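Local coordinates for protein octaprenyl Pyrophosphate Synthase (Helicobacter pylori, PDB 3TC1) that probably condenses isopentenyl diphosphate with an allylic diphosphate, step by step, to build the C40 chain of octaprenyl diphosphate, at residues K7-Q10 / N11-S15; S15-K18 / E19-S22; I54-D57 / K58-L62; N292-L295 / E296-Q300. One frame throughout, in Å; residues are numbered along the deposited sequence.

Interactions 1 and 2 follow each other directly on helix 3-18 and share Ser15, with centres about 12 Å apart; the first covers its middle, the second its end and the turn into helix 23-29. Interaction 3 comes next along the chain, on the first turns of helix 53-80, and its centre is also about 12 Å from that of interaction 1. Lys12 reaches Asp57 and Asn61 there, while Trp16 of interaction 2 packs on Asn61, so the N-terminal helix is fastened to helix 53-80 at successive turns. Interaction 4, on the late helix 293-301, stands apart, its centre 22 to 35 Å from the others, and lies in another part of this all-helical fold.

Interaction 1. Residues K7-Q10 / N11-S15; sequences KAIQ and NKIAS
Lys7 and Asn11, one helical turn apart, meet through backbone and side chain alike. Asn11 N donates to Lys7 O at 3.0 Å, and the Asn11 amide is laid back over the same turn, its ND2 3.3 Å from Lys7 CD. That ND2 is also near Lys7 O, at an angle too poor for a hydrogen bond. The amide gets there because Asn11 CG sits beside its own backbone N (chi1 -70°), turned toward the preceding turn. The ladder continues with Lys12 N on Ala8 O, then Ile13 N on Ile9 O at 3.0 Å and 161° at the hydrogen, and Ala14 N on Gln10 O at 3.2 Å. This is the i to i+4 pattern of an alpha helix, here the middle of helix 3-18, the first helix of an all-helical prenyl synthase fold. Asn11 O carries two donors: Ser15 N at 2.9 Å and Ser15 OG at 3.0 Å; the hydroxyl turns back onto its own helix to bond, and the donors come from opposite faces of the carbonyl plane. Lys12 lays CG against Ala8 O and then leads away, its ammonium bound by a salt bridge to Asp57 and a hydrogen bond to Asn61 on helix 53-80. On the neighbouring face, Ile9 CG2 and Ile13 CD1 lie 4.4 Å apart, and Ile9 packs onto Cys63 and, on helix 38-44, onto Ser40 and Leu44.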
ATOM      1  N   LYS B   7      -4.067 -25.374   0.194  1.00 20.30           N
ATOM      2  CA  LYS B   7      -3.301 -25.594  -1.018  1.00 22.24           C
ATOM      3  C   LYS B   7      -3.977 -24.861  -2.178  1.00 20.59           C
ATOM      4  O   LYS B   7      -3.310 -24.292  -3.040  1.00 18.22           O
ATOM      5  CB  LYS B   7      -3.244 -27.093  -1.313  1.00 38.92           C
ATOM      6  CG  LYS B   7      -1.933 -27.566  -1.887  1.00 43.60           C
ATOM      7  CD  LYS B   7      -1.696 -26.995  -3.262  1.00 48.53           C
ATOM      8  CE  LYS B   7      -0.277 -27.278  -3.717  1.00 51.82           C
ATOM      9  NZ  LYS B   7       0.707 -26.669  -2.776  1.00 53.65           N
ATOM     10  N   ALA B   8      -5.305 -24.890  -2.197  1.00 21.42           N
ATOM     11  CA  ALA B   8      -6.065 -24.224  -3.250  1.00 20.72           C
ATOM     12  C   ALA B   8      -5.920 -22.707  -3.116  1.00 20.01           C
ATOM     13  O   ALA B   8      -5.910 -21.994  -4.109  1.00 19.46           O
ATOM     14  CB  ALA B   8      -7.539 -24.629  -3.175  1.00 23.25           C
ATOM     15  N   ILE B   9      -5.815 -22.221  -1.882  1.00 18.42           N
ATOM     16  CA  ILE B   9      -5.649 -20.784  -1.632  1.00 18.24           C
ATOM     17  C   ILE B   9      -4.246 -20.363  -2.073  1.00 19.44           C
ATOM     18  O   ILE B   9      -4.052 -19.297  -2.659  1.00 19.35           O
ATOM     19  CB  ILE B   9      -5.852 -20.468  -0.130  1.00 20.06           C
ATOM     20  CG1 ILE B   9      -7.314 -20.732   0.250  1.00 18.31           C
ATOM     21  CG2 ILE B   9      -5.468 -19.017   0.171  1.00 18.97           C
ATOM     22  CD1 ILE B   9      -7.572 -20.749   1.738  1.00 13.91           C
ATOM     23  N   GLN B  10      -3.271 -21.216  -1.788  1.00 19.97           N
ATOM     24  CA  GLN B  10      -1.883 -20.973  -2.164  1.00 21.30           C
ATOM     25  C   GLN B  10      -1.819 -20.842  -3.691  1.00 20.99           C
ATOM     26  O   GLN B  10      -1.151 -19.953  -4.234  1.00 19.94           O
ATOM     27  CB  GLN B  10      -1.028 -22.151  -1.692  1.00 41.22           C
ATOM     28  CG  GLN B  10       0.452 -22.064  -2.005  1.00 48.08           C
ATOM     29  CD  GLN B  10       1.199 -23.323  -1.583  1.00 52.37           C
ATOM     30  OE1 GLN B  10       1.141 -23.735  -0.422  1.00 54.39           O
ATOM     31  NE2 GLN B  10       1.904 -23.938  -2.526  1.00 54.56           N
ATOM     32  N   ASN B  11      -2.523 -21.730  -4.385  1.00 16.17           N
ATOM     33  CA  ASN B  11      -2.540 -21.698  -5.840  1.00 17.60           C
ATOM     34  C   ASN B  11      -3.312 -20.505  -6.409  1.00 16.87           C
ATOM     35  O   ASN B  11      -2.977 -20.007  -7.488  1.00 16.98           O
ATOM     36  CB  ASN B  11      -3.092 -23.017  -6.388  1.00 27.36           C
ATOM     37  CG  ASN B  11      -2.129 -24.176  -6.175  1.00 30.95           C
ATOM     38  OD1 ASN B  11      -0.912 -24.006  -6.267  1.00 33.94           O
ATOM     39  ND2 ASN B  11      -2.668 -25.357  -5.901  1.00 32.82           N
ATOM     40  N   LYS B  12      -4.334 -20.042  -5.697  1.00 17.76           N
ATOM     41  CA  LYS B  12      -5.100 -18.881  -6.151  1.00 19.21           C
ATOM     42  C   LYS B  12      -4.216 -17.637  -6.098  1.00 18.78           C
ATOM     43  O   LYS B  12      -4.256 -16.791  -6.997  1.00 18.36           O
ATOM     44  CB  LYS B  12      -6.340 -18.659  -5.278  1.00 23.41           C
ATOM     45  CG  LYS B  12      -7.529 -19.531  -5.651  1.00 29.46           C
ATOM     46  CD  LYS B  12      -8.763 -19.175  -4.824  1.00 32.22           C
ATOM     47  CE  LYS B  12     -10.006 -19.889  -5.345  1.00 34.13           C
ATOM     48  NZ  LYS B  12     -10.356 -19.448  -6.728  1.00 34.23           N
ATOM     49  N   ILE B  13      -3.427 -17.528  -5.034  1.00 15.47           N
ATOM     50  CA  ILE B  13      -2.510 -16.405  -4.877  1.00 16.89           C
ATOM     51  C   ILE B  13      -1.545 -16.387  -6.062  1.00 16.98           C
ATOM     52  O   ILE B  13      -1.293 -15.338  -6.657  1.00 15.86           O
ATOM     53  CB  ILE B  13      -1.692 -16.526  -3.573  1.00 19.30           C
ATOM     54  CG1 ILE B  13      -2.620 -16.444  -2.362  1.00 20.23           C
ATOM     55  CG2 ILE B  13      -0.646 -15.422  -3.505  1.00 21.62           C
ATOM     56  CD1 ILE B  13      -1.921 -16.709  -1.029  1.00 22.52           C
ATOM     57  N   ALA B  14      -1.010 -17.557  -6.402  1.00 20.81           N
ATOM     58  CA  ALA B  14      -0.075 -17.678  -7.517  1.00 21.92           C
ATOM     59  C   ALA B  14      -0.745 -17.298  -8.835  1.00 22.45           C
ATOM     60  O   ALA B  14      -0.132 -16.669  -9.694  1.00 23.24           O
ATOM     61  CB  ALA B  14       0.468 -19.102  -7.598  1.00 20.94           C
ATOM     62  N   SER B  15      -2.001 -17.694  -8.999  1.00 21.70           N
ATOM     63  CA  SER B  15      -2.735 -17.373 -10.213  1.00 22.30           C
ATOM     64  C   SER B  15      -2.976 -15.871 -10.321  1.00 21.71           C
ATOM     65  O   SER B  15      -2.839 -15.289 -11.398  1.00 23.09           O
ATOM     66  CB  SER B  15      -4.076 -18.109 -10.232  1.00 32.10           C
ATOM     67  OG  SER B  15      -3.878 -19.510 -10.272  1.00 39.60           O
TER

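Interaction 2. Residues S15-K18 / E19-S22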
ATOM      1  N   SER B  15      -2.001 -17.694  -8.999  1.00 21.70           N
ATOM      2  CA  SER B  15      -2.735 -17.373 -10.213  1.00 22.30           C
ATOM      3  C   SER B  15      -2.976 -15.871 -10.321  1.00 21.71           C
ATOM      4  O   SER B  15      -2.839 -15.289 -11.398  1.00 23.09           O
ATOM      5  CB  SER B  15      -4.076 -18.109 -10.232  1.00 32.10           C
ATOM      6  OG  SER B  15      -3.878 -19.510 -10.272  1.00 39.60           O
ATOM      7  N   TRP B  16      -3.338 -15.245  -9.205  1.00 18.14           N
ATOM      8  CA  TRP B  16      -3.596 -13.810  -9.189  1.00 18.36           C
ATOM      9  C   TRP B  16      -2.325 -13.015  -9.499  1.00 18.54           C
ATOM     10  O   TRP B  16      -2.385 -11.966 -10.145  1.00 16.85           O
ATOM     11  CB  TRP B  16      -4.182 -13.396  -7.830  1.00 19.95           C
ATOM     12  CG  TRP B  16      -5.626 -13.814  -7.639  1.00 16.50           C
ATOM     13  CD1 TRP B  16      -6.376 -14.589  -8.482  1.00 19.66           C
ATOM     14  CD2 TRP B  16      -6.486 -13.465  -6.547  1.00 17.20           C
ATOM     15  NE1 TRP B  16      -7.651 -14.740  -7.983  1.00 19.13           N
ATOM     16  CE2 TRP B  16      -7.745 -14.061  -6.797  1.00 19.20           C
ATOM     17  CE3 TRP B  16      -6.319 -12.703  -5.384  1.00 16.51           C
ATOM     18  CZ2 TRP B  16      -8.831 -13.920  -5.924  1.00 18.52           C
ATOM     19  CZ3 TRP B  16      -7.406 -12.561  -4.513  1.00 16.10           C
ATOM     20  CH2 TRP B  16      -8.642 -13.169  -4.792  1.00 16.75           C
ATOM     21  N   ILE B  17      -1.177 -13.508  -9.042  1.00 21.16           N
ATOM     22  CA  ILE B  17       0.086 -12.827  -9.323  1.00 20.74           C
ATOM     23  C   ILE B  17       0.379 -12.947 -10.817  1.00 19.74           C
ATOM     24  O   ILE B  17       0.819 -11.990 -11.446  1.00 21.02           O
ATOM     25  CB  ILE B  17       1.267 -13.435  -8.516  1.00 20.79           C
ATOM     26  CG1 ILE B  17       1.132 -13.059  -7.044  1.00 19.84           C
ATOM     27  CG2 ILE B  17       2.608 -12.922  -9.058  1.00 21.49           C
ATOM     28  CD1 ILE B  17       1.167 -11.568  -6.785  1.00 19.91           C
ATOM     29  N   LYS B  18       0.128 -14.122 -11.386  1.00 19.71           N
ATOM     30  CA  LYS B  18       0.359 -14.322 -12.814  1.00 21.76           C
ATOM     31  C   LYS B  18      -0.582 -13.455 -13.653  1.00 20.64           C
ATOM     32  O   LYS B  18      -0.246 -13.077 -14.775  1.00 21.80           O
ATOM     33  CB  LYS B  18       0.174 -15.793 -13.197  1.00 30.26           C
ATOM     34  CG  LYS B  18       1.328 -16.702 -12.796  1.00 34.47           C
ATOM     35  CD  LYS B  18       1.090 -18.122 -13.290  1.00 38.64           C
ATOM     36  CE  LYS B  18       2.279 -19.035 -13.010  1.00 41.22           C
ATOM     37  NZ  LYS B  18       2.551 -19.198 -11.555  1.00 43.56           N
ATOM     38  N   GLU B  19      -1.759 -13.151 -13.116  1.00 18.65           N
ATOM     39  CA  GLU B  19      -2.722 -12.318 -13.830  1.00 18.22           C
ATOM     40  C   GLU B  19      -2.226 -10.881 -13.974  1.00 19.29           C
ATOM     41  O   GLU B  19      -2.725 -10.128 -14.811  1.00 19.21           O
ATOM     42  CB  GLU B  19      -4.080 -12.334 -13.117  1.00 19.94           C
ATOM     43  CG  GLU B  19      -4.732 -13.713 -13.103  1.00 19.82           C
ATOM     44  CD  GLU B  19      -6.109 -13.739 -12.443  1.00 20.71           C
ATOM     45  OE1 GLU B  19      -6.473 -12.778 -11.731  1.00 18.58           O
ATOM     46  OE2 GLU B  19      -6.824 -14.744 -12.632  1.00 24.36           O
ATOM     47  N   ILE B  20      -1.243 -10.502 -13.165  1.00 18.38           N
ATOM     48  CA  ILE B  20      -0.689  -9.155 -13.236  1.00 19.93           C
ATOM     49  C   ILE B  20       0.197  -9.062 -14.480  1.00 19.91           C
ATOM     50  O   ILE B  20       0.493  -7.972 -14.972  1.00 20.90           O
ATOM     51  CB  ILE B  20       0.121  -8.825 -11.965  1.00 21.27           C
ATOM     52  CG1 ILE B  20      -0.788  -8.965 -10.741  1.00 21.92           C
ATOM     53  CG2 ILE B  20       0.667  -7.404 -12.036  1.00 23.60           C
ATOM     54  CD1 ILE B  20      -0.108  -8.691  -9.421  1.00 20.28           C
ATOM     55  N   GLU B  21       0.596 -10.225 -14.988  1.00 19.06           N
ATOM     56  CA  GLU B  21       1.415 -10.327 -16.195  1.00 19.91           C
ATOM     57  C   GLU B  21       2.651  -9.434 -16.188  1.00 19.87           C
ATOM     58  O   GLU B  21       2.784  -8.510 -16.992  1.00 18.70           O
ATOM     59  CB  GLU B  21       0.552 -10.026 -17.428  1.00 25.27           C
ATOM     60  CG  GLU B  21      -0.684 -10.912 -17.525  1.00 25.24           C
ATOM     61  CD  GLU B  21      -1.536 -10.623 -18.748  1.00 29.31           C
ATOM     62  OE1 GLU B  21      -1.853  -9.444 -18.993  1.00 30.19           O
ATOM     63  OE2 GLU B  21      -1.903 -11.580 -19.458  1.00 30.40           O
ATOM     64  N   SER B  22       3.566  -9.731 -15.275  1.00 20.85           N
ATOM     65  CA  SER B  22       4.800  -8.982 -15.159  1.00 22.89           C
ATOM     66  C   SER B  22       5.915  -9.923 -14.721  1.00 23.71           C
ATOM     67  O   SER B  22       5.892 -10.443 -13.606  1.00 22.52           O
ATOM     68  CB  SER B  22       4.636  -7.857 -14.141  1.00 19.95           C
ATOM     69  OG  SER B  22       5.888  -7.284 -13.819  1.00 24.00           O
TER
HETATM   70  O   HOH W   1       2.911 -11.524 -13.215  1.00 27.97           O
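Trp16 and Glu19 lie side by side and point the same way, the carboxylate OE1 3.7 Å from Trp16 CD1 and the ring and carboxylate planes 29° apart. On the neighbouring face Ile17 and Ile20 also run alongside each other, their CD1 methyls 4.1 Å apart. Glu19 CG rests 3.0 Å from Ser15 O, because chi1 of -64° sets that carbon beside the backbone N; from there the extended chain takes the carboxylate toward the indole. The backbone changes pattern here. Glu19 N still binds Ser15 O at 2.9 Å, but Ile20 N turns to Ile17 O at 3.1 Å and Glu21 N to Lys18 O at 3.0 Å, both from above the carbonyl plane. The last of these closes a type I beta turn from Lys18 to Glu21, where the chain leaves helical geometry with positive phi at Glu21. A water lies 2.8 Å from both Ile17 O and Ser22 N, accepting from the latter. Ser22, the N-cap of helix 23-29, binds Ile25 N through OG. Farther out, Lys111 of helix 92-116 forms a salt bridge with Glu19 and a cation-pi contact with Trp16, and Ile20 O accepts a hydrogen bond from Arg136 NH1 of the second subunit. Trp16 packs against helix 53-80, Ile17 against helix 23-29, and Ile20 between helices 92-116 and 23-29.

Interaction 3. Residues I54-D57 / K58-L62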
ATOM      1  N   ILE B  54     -20.117 -23.225  -5.690  1.00 18.83           N
ATOM      2  CA  ILE B  54     -20.007 -21.826  -6.079  1.00 19.35           C
ATOM      3  C   ILE B  54     -19.621 -20.979  -4.868  1.00 19.69           C
ATOM      4  O   ILE B  54     -18.718 -20.146  -4.945  1.00 18.01           O
ATOM      5  CB  ILE B  54     -21.334 -21.295  -6.664  1.00 21.93           C
ATOM      6  CG1 ILE B  54     -21.661 -22.028  -7.971  1.00 23.26           C
ATOM      7  CG2 ILE B  54     -21.242 -19.795  -6.889  1.00 20.96           C
ATOM      8  CD1 ILE B  54     -20.589 -21.921  -9.038  1.00 24.92           C
ATOM      9  N   LEU B  55     -20.308 -21.200  -3.751  1.00 16.93           N
ATOM     10  CA  LEU B  55     -20.032 -20.450  -2.532  1.00 17.48           C
ATOM     11  C   LEU B  55     -18.637 -20.770  -1.984  1.00 18.94           C
ATOM     12  O   LEU B  55     -17.935 -19.883  -1.491  1.00 16.43           O
ATOM     13  CB  LEU B  55     -21.096 -20.760  -1.479  1.00 18.78           C
ATOM     14  CG  LEU B  55     -21.023 -20.051  -0.123  1.00 17.69           C
ATOM     15  CD1 LEU B  55     -20.951 -18.533  -0.318  1.00 20.52           C
ATOM     16  CD2 LEU B  55     -22.253 -20.430   0.698  1.00 20.46           C
ATOM     17  N   LEU B  56     -18.240 -22.035  -2.077  1.00 17.36           N
ATOM     18  CA  LEU B  56     -16.931 -22.465  -1.595  1.00 19.81           C
ATOM     19  C   LEU B  56     -15.809 -21.721  -2.324  1.00 20.53           C
ATOM     20  O   LEU B  56     -14.824 -21.310  -1.710  1.00 19.39           O
ATOM     21  CB  LEU B  56     -16.764 -23.972  -1.801  1.00 26.48           C
ATOM     22  CG  LEU B  56     -15.403 -24.579  -1.456  1.00 27.52           C
ATOM     23  CD1 LEU B  56     -15.062 -24.310   0.007  1.00 29.50           C
ATOM     24  CD2 LEU B  56     -15.446 -26.078  -1.728  1.00 29.93           C
ATOM     25  N   ASP B  57     -15.959 -21.553  -3.634  1.00 23.57           N
ATOM     26  CA  ASP B  57     -14.954 -20.843  -4.412  1.00 25.10           C
ATOM     27  C   ASP B  57     -14.880 -19.387  -3.946  1.00 24.64           C
ATOM     28  O   ASP B  57     -13.793 -18.828  -3.820  1.00 25.52           O
ATOM     29  CB  ASP B  57     -15.282 -20.904  -5.904  1.00 28.34           C
ATOM     30  CG  ASP B  57     -14.226 -20.224  -6.759  1.00 33.10           C
ATOM     31  OD1 ASP B  57     -13.057 -20.668  -6.747  1.00 33.38           O
ATOM     32  OD2 ASP B  57     -14.567 -19.236  -7.440  1.00 35.12           O
ATOM     33  N   LYS B  58     -16.037 -18.774  -3.697  1.00 20.02           N
ATOM     34  CA  LYS B  58     -16.078 -17.392  -3.219  1.00 19.56           C
ATOM     35  C   LYS B  58     -15.357 -17.304  -1.879  1.00 18.11           C
ATOM     36  O   LYS B  58     -14.661 -16.332  -1.602  1.00 16.70           O
ATOM     37  CB  LYS B  58     -17.520 -16.914  -3.018  1.00 26.67           C
ATOM     38  CG  LYS B  58     -18.287 -16.520  -4.270  1.00 29.79           C
ATOM     39  CD  LYS B  58     -19.619 -15.887  -3.854  1.00 33.06           C
ATOM     40  CE  LYS B  58     -20.384 -15.270  -5.021  1.00 35.30           C
ATOM     41  NZ  LYS B  58     -21.159 -16.267  -5.802  1.00 38.20           N
ATOM     42  N   ALA B  59     -15.546 -18.321  -1.043  1.00 16.19           N
ATOM     43  CA  ALA B  59     -14.916 -18.360   0.269  1.00 15.54           C
ATOM     44  C   ALA B  59     -13.399 -18.478   0.128  1.00 16.73           C
ATOM     45  O   ALA B  59     -12.645 -17.835   0.857  1.00 15.54           O
ATOM     46  CB  ALA B  59     -15.464 -19.520   1.074  1.00 14.72           C
ATOM     47  N   LEU B  60     -12.950 -19.302  -0.809  1.00 19.53           N
ATOM     48  CA  LEU B  60     -11.523 -19.455  -1.029  1.00 20.89           C
ATOM     49  C   LEU B  60     -10.969 -18.128  -1.551  1.00 21.15           C
ATOM     50  O   LEU B  60      -9.844 -17.743  -1.221  1.00 20.38           O
ATOM     51  CB  LEU B  60     -11.261 -20.585  -2.024  1.00 21.07           C
ATOM     52  CG  LEU B  60     -11.739 -21.953  -1.519  1.00 22.86           C
ATOM     53  CD1 LEU B  60     -11.513 -23.013  -2.585  1.00 25.50           C
ATOM     54  CD2 LEU B  60     -11.007 -22.314  -0.239  1.00 20.71           C
ATOM     55  N   ASN B  61     -11.764 -17.424  -2.358  1.00 17.12           N
ATOM     56  CA  ASN B  61     -11.336 -16.129  -2.882  1.00 17.47           C
ATOM     57  C   ASN B  61     -11.172 -15.147  -1.735  1.00 15.34           C
ATOM     58  O   ASN B  61     -10.236 -14.347  -1.721  1.00 14.08           O
ATOM     59  CB  ASN B  61     -12.351 -15.561  -3.883  1.00 17.30           C
ATOM     60  CG  ASN B  61     -12.264 -16.220  -5.238  1.00 21.00           C
ATOM     61  OD1 ASN B  61     -11.317 -16.946  -5.522  1.00 22.99           O
ATOM     62  ND2 ASN B  61     -13.253 -15.961  -6.092  1.00 21.29           N
ATOM     63  N   LEU B  62     -12.092 -15.200  -0.778  1.00 14.12           N
ATOM     64  CA  LEU B  62     -12.032 -14.311   0.375  1.00 14.43           C
ATOM     65  C   LEU B  62     -10.775 -14.576   1.195  1.00 16.21           C
ATOM     66  O   LEU B  62     -10.121 -13.640   1.672  1.00 15.81           O
ATOM     67  CB  LEU B  62     -13.270 -14.491   1.261  1.00 13.61           C
ATOM     68  CG  LEU B  62     -13.360 -13.533   2.457  1.00 15.36           C
ATOM     69  CD1 LEU B  62     -13.389 -12.100   1.956  1.00 17.41           C
ATOM     70  CD2 LEU B  62     -14.624 -13.818   3.268  1.00 16.38           C
TER
HETATM   71  O   HOH W   2     -12.970 -17.828  -8.657  1.00 43.93           O
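With Asp57 CG extended opposite its backbone N (chi1 -178°) and Asn61 CG folded back beside its own N (chi1 -77°), the two polar ends come near each other across one turn, the side chains crossing at an angle. This brings Asp57 OD2 to 3.8 Å from Asn61 ND2, with carboxylate and amide planes 71° apart. The direct gap is too long for a hydrogen bond, and a water spans it, donating to Asp57 OD2 at a short 2.5 Å and accepting from Asn61 ND2 at 3.2 Å. Asn61 also leans its amide on the carbonyl of Asp57, with CG 3.3 Å from Asp57 O, and its backbone N donates to that oxygen at 2.9 Å. Ala59 N on Leu55 O and Leu60 N on Leu56 O continue the alpha-helical ladder near the start of helix 53-80; Lys58 N on Ile54 O is the longest rung, at 3.3 Å. Around the helix, Lys58 runs back along the same turn until its bent end sets NZ 3.7 Å from Ile54 CG2. Leu60 puts CD1 4.3 Å from Leu56 CG, and these leucines face helix 3-18, where Leu56 touches Gln5 and Leu60 touches Ile9. Ala59 turns instead to Met174 and Leu177 of helix 152-177. Each polar group divides its atoms, OD1 for Lys12 and OD2 or ND2 for the water. The lysine's charge would probably favour ionised Asp57, while the bonds at OD1 and ND2 hold the orientation of the Asn61 amide.

Interaction 4. Residues N292-L295 / E296-Q300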
ATOM      1  N   ASN B 292     -18.165 -25.630  16.792  1.00 34.04           N
ATOM      2  CA  ASN B 292     -17.020 -25.620  15.895  1.00 32.12           C
ATOM      3  C   ASN B 292     -15.761 -26.149  16.570  1.00 31.39           C
ATOM      4  O   ASN B 292     -15.083 -25.424  17.299  1.00 29.67           O
ATOM      5  CB  ASN B 292     -16.790 -24.194  15.392  1.00 31.21           C
ATOM      6  CG  ASN B 292     -16.102 -24.159  14.055  1.00 30.64           C
ATOM      7  OD1 ASN B 292     -16.533 -23.448  13.147  1.00 32.16           O
ATOM      8  ND2 ASN B 292     -15.026 -24.926  13.919  1.00 28.40           N
ATOM      9  N   LEU B 293     -15.450 -27.415  16.309  1.00 35.37           N
ATOM     10  CA  LEU B 293     -14.283 -28.065  16.892  1.00 35.97           C
ATOM     11  C   LEU B 293     -12.959 -27.460  16.434  1.00 35.24           C
ATOM     12  O   LEU B 293     -12.022 -27.348  17.222  1.00 34.35           O
ATOM     13  CB  LEU B 293     -14.301 -29.559  16.562  1.00 40.12           C
ATOM     14  CG  LEU B 293     -15.552 -30.324  17.000  1.00 40.67           C
ATOM     15  CD1 LEU B 293     -15.438 -31.780  16.577  1.00 40.36           C
ATOM     16  CD2 LEU B 293     -15.722 -30.212  18.508  1.00 41.13           C
ATOM     17  N   ILE B 294     -12.880 -27.080  15.161  1.00 36.11           N
ATOM     18  CA  ILE B 294     -11.658 -26.491  14.620  1.00 35.74           C
ATOM     19  C   ILE B 294     -11.294 -25.188  15.335  1.00 34.40           C
ATOM     20  O   ILE B 294     -10.152 -25.011  15.765  1.00 33.66           O
ATOM     21  CB  ILE B 294     -11.780 -26.213  13.101  1.00 43.15           C
ATOM     22  CG1 ILE B 294     -11.956 -27.527  12.333  1.00 44.96           C
ATOM     23  CG2 ILE B 294     -10.534 -25.507  12.600  1.00 43.74           C
ATOM     24  CD1 ILE B 294     -13.275 -28.227  12.583  1.00 47.88           C
ATOM     25  N   LEU B 295     -12.261 -24.282  15.462  1.00 26.87           N
ATOM     26  CA  LEU B 295     -12.025 -23.003  16.129  1.00 26.56           C
ATOM     27  C   LEU B 295     -11.709 -23.163  17.604  1.00 28.01           C
ATOM     28  O   LEU B 295     -10.888 -22.422  18.159  1.00 26.67           O
ATOM     29  CB  LEU B 295     -13.235 -22.084  15.983  1.00 22.59           C
ATOM     30  CG  LEU B 295     -13.536 -21.563  14.579  1.00 22.04           C
ATOM     31  CD1 LEU B 295     -14.615 -20.494  14.674  1.00 24.31           C
ATOM     32  CD2 LEU B 295     -12.273 -20.986  13.948  1.00 21.54           C
ATOM     33  N   GLU B 296     -12.389 -24.115  18.241  1.00 30.75           N
ATOM     34  CA  GLU B 296     -12.175 -24.374  19.649  1.00 33.47           C
ATOM     35  C   GLU B 296     -10.792 -24.957  19.795  1.00 34.28           C
ATOM     36  O   GLU B 296     -10.101 -24.636  20.732  1.00 34.83           O
ATOM     37  CB  GLU B 296     -13.284 -25.290  20.211  1.00 47.03           C
ATOM     38  CG  GLU B 296     -14.575 -24.499  20.506  1.00 50.15           C
ATOM     39  CD  GLU B 296     -15.793 -25.365  20.795  1.00 53.69           C
ATOM     40  OE1 GLU B 296     -15.599 -26.469  21.330  1.00 55.19           O
ATOM     41  OE2 GLU B 296     -16.938 -24.935  20.501  1.00 54.07           O
ATOM     42  N   LYS B 297     -10.373 -25.756  18.824  1.00 38.45           N
ATOM     43  CA  LYS B 297      -9.048 -26.368  18.822  1.00 40.34           C
ATOM     44  C   LYS B 297      -7.972 -25.285  18.745  1.00 40.64           C
ATOM     45  O   LYS B 297      -7.020 -25.284  19.525  1.00 40.47           O
ATOM     46  CB  LYS B 297      -8.924 -27.314  17.621  1.00 47.52           C
ATOM     47  CG  LYS B 297      -7.582 -28.001  17.434  1.00 49.21           C
ATOM     48  CD  LYS B 297      -7.305 -29.039  18.510  1.00 51.28           C
ATOM     49  CE  LYS B 297      -6.215 -30.020  18.074  1.00 52.52           C
ATOM     50  NZ  LYS B 297      -4.960 -29.329  17.674  1.00 52.88           N
ATOM     51  N   LEU B 298      -8.140 -24.364  17.799  1.00 39.45           N
ATOM     52  CA  LEU B 298      -7.187 -23.273  17.600  1.00 38.74           C
ATOM     53  C   LEU B 298      -7.155 -22.271  18.752  1.00 38.49           C
ATOM     54  O   LEU B 298      -6.094 -21.749  19.098  1.00 39.19           O
ATOM     55  CB  LEU B 298      -7.504 -22.532  16.296  1.00 36.81           C
ATOM     56  CG  LEU B 298      -7.372 -23.342  15.004  1.00 36.80           C
ATOM     57  CD1 LEU B 298      -7.997 -22.585  13.843  1.00 37.45           C
ATOM     58  CD2 LEU B 298      -5.905 -23.635  14.739  1.00 37.88           C
ATOM     59  N   ALA B 299      -8.316 -21.993  19.336  1.00 35.87           N
ATOM     60  CA  ALA B 299      -8.404 -21.045  20.439  1.00 37.24           C
ATOM     61  C   ALA B 299      -7.747 -21.581  21.706  1.00 39.46           C
ATOM     62  O   ALA B 299      -7.278 -20.810  22.547  1.00 39.14           O
ATOM     63  CB  ALA B 299      -9.862 -20.699  20.712  1.00 21.54           C
ATOM     64  N   GLN B 300      -7.717 -22.903  21.843  1.00 48.47           N
ATOM     65  CA  GLN B 300      -7.109 -23.530  23.012  1.00 49.48           C
ATOM     66  C   GLN B 300      -5.608 -23.684  22.800  1.00 49.20           C
ATOM     67  O   GLN B 300      -4.816 -23.455  23.712  1.00 49.85           O
ATOM     68  CB  GLN B 300      -7.732 -24.909  23.259  1.00 50.83           C
ATOM     69  CG  GLN B 300      -9.240 -24.885  23.434  1.00 51.50           C
ATOM     70  CD  GLN B 300      -9.853 -26.275  23.451  1.00 51.84           C
ATOM     71  OE1 GLN B 300      -9.557 -27.108  22.594  1.00 51.23           O
ATOM     72  NE2 GLN B 300     -10.723 -26.527  24.423  1.00 52.06           N
TER
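Lys297 N donates to Leu293 O at 2.8 Å, the shortest bond of this turn, and the Lys297 side chain crowds the same oxygen, CB standing 3.1 Å from Leu293 O. Beside it run three more bonds of the same spacing: Glu296 N to Asn292 O at 3.1 Å, Leu298 N to Ile294 O, and Ala299 N to Leu295 O, the last two both at 2.9 Å. Glu296 runs back, extended, along the first turn. With CG beside its own backbone N (chi1 -79°) and 3.4 Å from Asn292 O, the torsion places the carboxylate near the first residues of the helix. Asn292 is the N-cap of helix 293-301, a short helix late in the chain, and the positive end of the helix would probably stabilise the Glu296 charge. The backbone N of Asn292 itself is buried with no polar partner in the model. On another face Ile294 and Leu298 lie side by side, pointing the same way, with CG2 of Ile294 4.1 Å from CD1 of Leu298; Ile294 continues this apolar patch onto Met1 and Ala45. Leu295 points into the interior, against Tyr185 and Phe188 of helix 182-205 and Leu42 of helix 38-44, and Ala299 meets Phe188 as well as Leu284 of helix 268-286. The polar end of Lys297 leads away from the turn to a salt bridge with Asp301, while Ala299 O accepts from Ser280 OG of helix 268-286.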